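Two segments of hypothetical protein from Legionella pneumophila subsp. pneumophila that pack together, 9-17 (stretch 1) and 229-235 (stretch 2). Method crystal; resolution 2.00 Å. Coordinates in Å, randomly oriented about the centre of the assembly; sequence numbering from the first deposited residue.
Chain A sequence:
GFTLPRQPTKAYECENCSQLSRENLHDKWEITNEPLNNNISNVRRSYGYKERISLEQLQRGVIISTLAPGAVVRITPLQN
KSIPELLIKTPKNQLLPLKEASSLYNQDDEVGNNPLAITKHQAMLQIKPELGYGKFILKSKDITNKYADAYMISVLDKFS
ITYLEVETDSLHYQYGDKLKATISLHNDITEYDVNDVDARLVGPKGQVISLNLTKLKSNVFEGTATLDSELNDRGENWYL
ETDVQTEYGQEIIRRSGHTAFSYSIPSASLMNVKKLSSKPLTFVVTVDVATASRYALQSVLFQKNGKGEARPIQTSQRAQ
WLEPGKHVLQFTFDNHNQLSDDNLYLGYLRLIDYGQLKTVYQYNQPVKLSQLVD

Stretch 1 9-17: TKAYECENC
Stretch 2 (229-235) SELNDRG

Two irregular segments, the first extended from Thr9 to Cys14, the second mixing extended residues with turns, lie far apart in the chain and run in broadly the same direction, 37° apart, with no strand pairing between them. The register advances in steps of two, Tyr12 to Glu230 (CA to CA 6.2 Å), Cys14 to Asn232 (6.8 Å) and Asn16 to Arg234 (8.7 Å), so the backbones diverge and side chains or water must span the gap. Together they bury 388 Å².

Ser229 (phi/psi -67/136) enters without touching stretch 1. Glu230 (-102/2, chi1 m, chi2 t, chi3 79°) starts sideways, but its end reaches the ammonium of Lys10, whose t, p, t, t chain extends from an extended backbone (-136/130). The NZ of Lys10 donates to OE1 of Glu230 at 2.8 Å, a hydrogen-bonded salt bridge. At the backbone end of Glu230, one water links the two chains, accepting from Glu13 N at 2.9 Å and donating to Glu230 O at 2.7 Å.

Leu231 (-86/148, m, t) points away, leaving the contact to its neighbours. Asn232 (-77/125, chi1 t, chi2 16°) is buried and points toward stretch 1. Its CB packs obliquely against the Tyr12 ring (chi1 p, backbone -141/154), 3.7 Å from Tyr12 CD2. Asn232 ND2 lies 3.7 Å from Cys14 SG and 3.2 Å from Asn16 OD1, while Asn232 OD1 accepts from Arg234 N at 3.0 Å, tying side chain to backbone two residues on.

Asp233 (-82/-11) stays out of reach. Arg234 then adopts a left-handed backbone (49/50) and extends m, t, p toward stretch 1, where residues 15 and 16 have helical torsions. Glu15 (p, t) forms a salt bridge through OE2 to Arg234 NH1 at 3.1 Å; Asn16 (chi1 p) lays CB over one guanidinium face, 3.4 Å from Arg234 NH2. Gly235 closes the segment at 83/-17, a positive phi that favours glycine. The pattern is a buried amide flanked by two charge pairs.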

ATOM      1  N   THR A   9      -0.546   0.880 -25.447  1.00 42.79           N
ATOM      2  CA  THR A   9      -1.542   0.157 -24.664  1.00 41.80           C
ATOM      3  C   THR A   9      -1.098  -1.303 -24.434  1.00 45.28           C
ATOM      4  O   THR A   9      -0.288  -1.854 -25.181  1.00 45.17           O
ATOM      5  CB  THR A   9      -2.949   0.219 -25.286  1.00 44.61           C
ATOM      6  OG1 THR A   9      -2.963  -0.490 -26.507  1.00 46.32           O
ATOM      7  CG2 THR A   9      -3.464   1.632 -25.478  1.00 41.45           C
ATOM      8  N   LYS A  10      -1.659  -1.924 -23.404  1.00 40.56           N
ATOM      9  CA  LYS A  10      -1.373  -3.296 -23.020  1.00 40.03           C
ATOM     10  C   LYS A  10      -2.700  -3.996 -22.699  1.00 44.72           C
ATOM     11  O   LYS A  10      -3.532  -3.453 -21.972  1.00 43.93           O
ATOM     12  CB  LYS A  10      -0.389  -3.296 -21.813  1.00 40.71           C
ATOM     13  CG  LYS A  10      -0.109  -4.655 -21.168  1.00 43.18           C
ATOM     14  CD  LYS A  10       0.820  -5.552 -21.942  1.00 44.53           C
ATOM     15  CE  LYS A  10       1.144  -6.742 -21.082  1.00 42.98           C
ATOM     16  NZ  LYS A  10       1.744  -7.842 -21.859  1.00 56.24           N
ATOM     17  N   ALA A  11      -2.917  -5.167 -23.284  1.00 41.01           N
ATOM     18  CA  ALA A  11      -4.134  -5.938 -23.020  1.00 40.09           C
ATOM     19  C   ALA A  11      -3.985  -6.739 -21.722  1.00 43.41           C
ATOM     20  O   ALA A  11      -2.864  -7.032 -21.299  1.00 42.44           O
ATOM     21  CB  ALA A  11      -4.436  -6.872 -24.190  1.00 40.95           C
ATOM     22  N   TYR A  12      -5.119  -7.066 -21.080  1.00 39.88           N
ATOM     23  CA  TYR A  12      -5.151  -7.905 -19.888  1.00 38.92           C
ATOM     24  C   TYR A  12      -6.377  -8.830 -19.973  1.00 46.77           C
ATOM     25  O   TYR A  12      -7.341  -8.530 -20.681  1.00 45.52           O
ATOM     26  CB  TYR A  12      -5.126  -7.085 -18.585  1.00 38.00           C
ATOM     27  CG  TYR A  12      -6.379  -6.293 -18.284  1.00 39.15           C
ATOM     28  CD1 TYR A  12      -6.603  -5.056 -18.879  1.00 40.95           C
ATOM     29  CD2 TYR A  12      -7.304  -6.742 -17.340  1.00 39.52           C
ATOM     30  CE1 TYR A  12      -7.749  -4.314 -18.595  1.00 41.03           C
ATOM     31  CE2 TYR A  12      -8.435  -5.987 -17.018  1.00 40.25           C
ATOM     32  CZ  TYR A  12      -8.653  -4.771 -17.651  1.00 45.69           C
ATOM     33  OH  TYR A  12      -9.771  -4.016 -17.373  1.00 44.21           O
ATOM     34  N   GLU A  13      -6.294  -9.987 -19.308  1.00 48.39           N
ATOM     35  CA  GLU A  13      -7.375 -10.963 -19.236  1.00 50.60           C
ATOM     36  C   GLU A  13      -8.259 -10.544 -18.091  1.00 55.71           C
ATOM     37  O   GLU A  13      -7.811 -10.513 -16.949  1.00 54.87           O
ATOM     38  CB  GLU A  13      -6.846 -12.413 -19.079  1.00 52.53           C
ATOM     39  CG  GLU A  13      -6.016 -12.916 -20.257  1.00 64.31           C
ATOM     40  CD  GLU A  13      -5.560 -14.365 -20.182  1.00 94.53           C
ATOM     41  OE1 GLU A  13      -6.335 -15.219 -19.688  1.00 98.73           O
ATOM     42  OE2 GLU A  13      -4.445 -14.654 -20.673  1.00 83.59           O
ATOM     43  N   CYS A  14      -9.485 -10.131 -18.410  1.00 54.98           N
ATOM     44  CA  CYS A  14     -10.433  -9.627 -17.432  1.00 56.02           C
ATOM     45  C   CYS A  14     -11.586 -10.582 -17.259  1.00 60.87           C
ATOM     46  O   CYS A  14     -12.231 -10.953 -18.240  1.00 61.38           O
ATOM     47  CB  CYS A  14     -10.925  -8.248 -17.841  1.00 56.90           C
ATOM     48  SG  CYS A  14     -11.727  -7.337 -16.501  1.00 60.92           S
ATOM     49  N   GLU A  15     -11.847 -10.972 -16.001  1.00 57.54           N
ATOM     50  CA  GLU A  15     -12.917 -11.909 -15.635  1.00 57.19           C
ATOM     51  C   GLU A  15     -14.223 -11.186 -15.332  1.00 58.46           C
ATOM     52  O   GLU A  15     -15.287 -11.714 -15.648  1.00 59.62           O
ATOM     53  CB  GLU A  15     -12.513 -12.784 -14.420  1.00 58.62           C
ATOM     54  CG  GLU A  15     -12.083 -12.019 -13.173  1.00 69.43           C
ATOM     55  CD  GLU A  15     -11.707 -12.836 -11.950  1.00 98.56           C
ATOM     56  OE1 GLU A  15     -11.512 -14.067 -12.074  1.00102.36           O
ATOM     57  OE2 GLU A  15     -11.563 -12.225 -10.868  1.00 94.62           O
ATOM     58  N   ASN A  16     -14.149  -9.982 -14.732  1.00 52.55           N
ATOM     59  CA  ASN A  16     -15.329  -9.232 -14.311  1.00 52.35           C
ATOM     60  C   ASN A  16     -15.838  -8.211 -15.349  1.00 55.35           C
ATOM     61  O   ASN A  16     -16.902  -7.630 -15.112  1.00 54.73           O
ATOM     62  CB  ASN A  16     -15.029  -8.499 -13.004  1.00 51.81           C
ATOM     63  CG  ASN A  16     -13.955  -7.446 -13.107  1.00 68.37           C
ATOM     64  OD1 ASN A  16     -12.798  -7.724 -13.449  1.00 59.74           O
ATOM     65  ND2 ASN A  16     -14.306  -6.218 -12.764  1.00 58.81           N
ATOM     66  N   CYS A  17     -15.106  -7.986 -16.467  1.00 51.93           N
ATOM     67  CA  CYS A  17     -15.478  -6.981 -17.475  1.00 53.00           C
ATOM     68  C   CYS A  17     -16.846  -7.270 -18.101  1.00 57.73           C
ATOM     69  O   CYS A  17     -17.601  -6.323 -18.282  1.00 57.84           O
ATOM     70  CB  CYS A  17     -14.405  -6.828 -18.549  1.00 53.73           C
ATOM     71  SG  CYS A  17     -13.057  -5.697 -18.083  1.00 57.51           S
ATOM     72  N   SER A 229       3.572  -7.178 -13.755  1.00 32.79           N
ATOM     73  CA  SER A 229       2.432  -8.065 -13.537  1.00 32.70           C
ATOM     74  C   SER A 229       1.381  -7.784 -14.620  1.00 36.38           C
ATOM     75  O   SER A 229       1.145  -6.623 -14.940  1.00 35.21           O
ATOM     76  CB  SER A 229       1.860  -7.837 -12.142  1.00 35.40           C
ATOM     77  OG  SER A 229       0.676  -8.584 -11.936  1.00 38.03           O
ATOM     78  N   GLU A 230       0.792  -8.825 -15.207  1.00 33.69           N
ATOM     79  CA  GLU A 230      -0.206  -8.654 -16.271  1.00 34.64           C
ATOM     80  C   GLU A 230      -1.622  -8.836 -15.744  1.00 40.96           C
ATOM     81  O   GLU A 230      -2.580  -8.720 -16.514  1.00 41.89           O
ATOM     82  CB  GLU A 230       0.046  -9.635 -17.431  1.00 35.75           C
ATOM     83  CG  GLU A 230       1.305  -9.308 -18.216  1.00 49.47           C
ATOM     84  CD  GLU A 230       1.600 -10.266 -19.350  1.00 73.63           C
ATOM     85  OE1 GLU A 230       0.960 -10.139 -20.418  1.00 79.79           O
ATOM     86  OE2 GLU A 230       2.485 -11.133 -19.180  1.00 61.60           O
ATOM     87  N   LEU A 231      -1.757  -9.069 -14.441  1.00 37.86           N
ATOM     88  CA  LEU A 231      -3.029  -9.313 -13.788  1.00 38.97           C
ATOM     89  C   LEU A 231      -3.744  -8.039 -13.387  1.00 45.15           C
ATOM     90  O   LEU A 231      -3.113  -7.042 -13.027  1.00 46.01           O
ATOM     91  CB  LEU A 231      -2.838 -10.175 -12.530  1.00 38.85           C
ATOM     92  CG  LEU A 231      -2.099 -11.497 -12.664  1.00 45.27           C
ATOM     93  CD1 LEU A 231      -2.028 -12.174 -11.313  1.00 46.22           C
ATOM     94  CD2 LEU A 231      -2.768 -12.442 -13.694  1.00 47.95           C
ATOM     95  N   ASN A 232      -5.082  -8.106 -13.416  1.00 41.19           N
ATOM     96  CA  ASN A 232      -5.985  -7.045 -13.018  1.00 41.30           C
ATOM     97  C   ASN A 232      -6.020  -7.018 -11.472  1.00 43.77           C
ATOM     98  O   ASN A 232      -6.263  -8.045 -10.851  1.00 44.17           O
ATOM     99  CB  ASN A 232      -7.372  -7.284 -13.661  1.00 40.99           C
ATOM    100  CG  ASN A 232      -8.476  -6.362 -13.204  1.00 44.61           C
ATOM    101  OD1 ASN A 232      -8.260  -5.320 -12.605  1.00 39.08           O
ATOM    102  ND2 ASN A 232      -9.711  -6.726 -13.492  1.00 45.30           N
ATOM    103  N   ASP A 233      -5.738  -5.864 -10.862  1.00 38.57           N
ATOM    104  CA  ASP A 233      -5.713  -5.753  -9.398  1.00 38.32           C
ATOM    105  C   ASP A 233      -7.117  -5.567  -8.778  1.00 43.32           C
ATOM    106  O   ASP A 233      -7.238  -5.671  -7.561  1.00 44.01           O
ATOM    107  CB  ASP A 233      -4.794  -4.596  -8.971  1.00 38.67           C
ATOM    108  CG  ASP A 233      -3.328  -4.832  -9.305  1.00 43.94           C
ATOM    109  OD1 ASP A 233      -2.915  -6.013  -9.409  1.00 43.38           O
ATOM    110  OD2 ASP A 233      -2.583  -3.856  -9.380  1.00 45.18           O
ATOM    111  N   ARG A 234      -8.153  -5.302  -9.606  1.00 41.07           N
ATOM    112  CA  ARG A 234      -9.566  -5.112  -9.242  1.00 41.81           C
ATOM    113  C   ARG A 234      -9.749  -4.108  -8.059  1.00 47.43           C
ATOM    114  O   ARG A 234     -10.452  -4.387  -7.073  1.00 47.45           O
ATOM    115  CB  ARG A 234     -10.246  -6.454  -8.907  1.00 42.63           C
ATOM    116  CG  ARG A 234     -10.219  -7.479 -10.033  1.00 52.31           C
ATOM    117  CD  ARG A 234     -11.099  -8.657  -9.713  1.00 68.42           C
ATOM    118  NE  ARG A 234     -12.510  -8.277  -9.802  1.00 73.07           N
ATOM    119  CZ  ARG A 234     -13.525  -9.092  -9.547  1.00 87.01           C
ATOM    120  NH1 ARG A 234     -13.302 -10.348  -9.181  1.00 71.82           N
ATOM    121  NH2 ARG A 234     -14.772  -8.653  -9.636  1.00 77.69           N
ATOM    122  N   GLY A 235      -9.123  -2.950  -8.188  1.00 43.32           N
ATOM    123  CA  GLY A 235      -9.196  -1.887  -7.189  1.00 43.61           C
ATOM    124  C   GLY A 235      -8.249  -2.025  -6.011  1.00 46.62           C
ATOM    125  O   GLY A 235      -7.996  -1.034  -5.321  1.00 46.47           O
TER
HETATM  126  O   HOH W   1      -3.854 -10.708 -17.845  1.00 48.97           O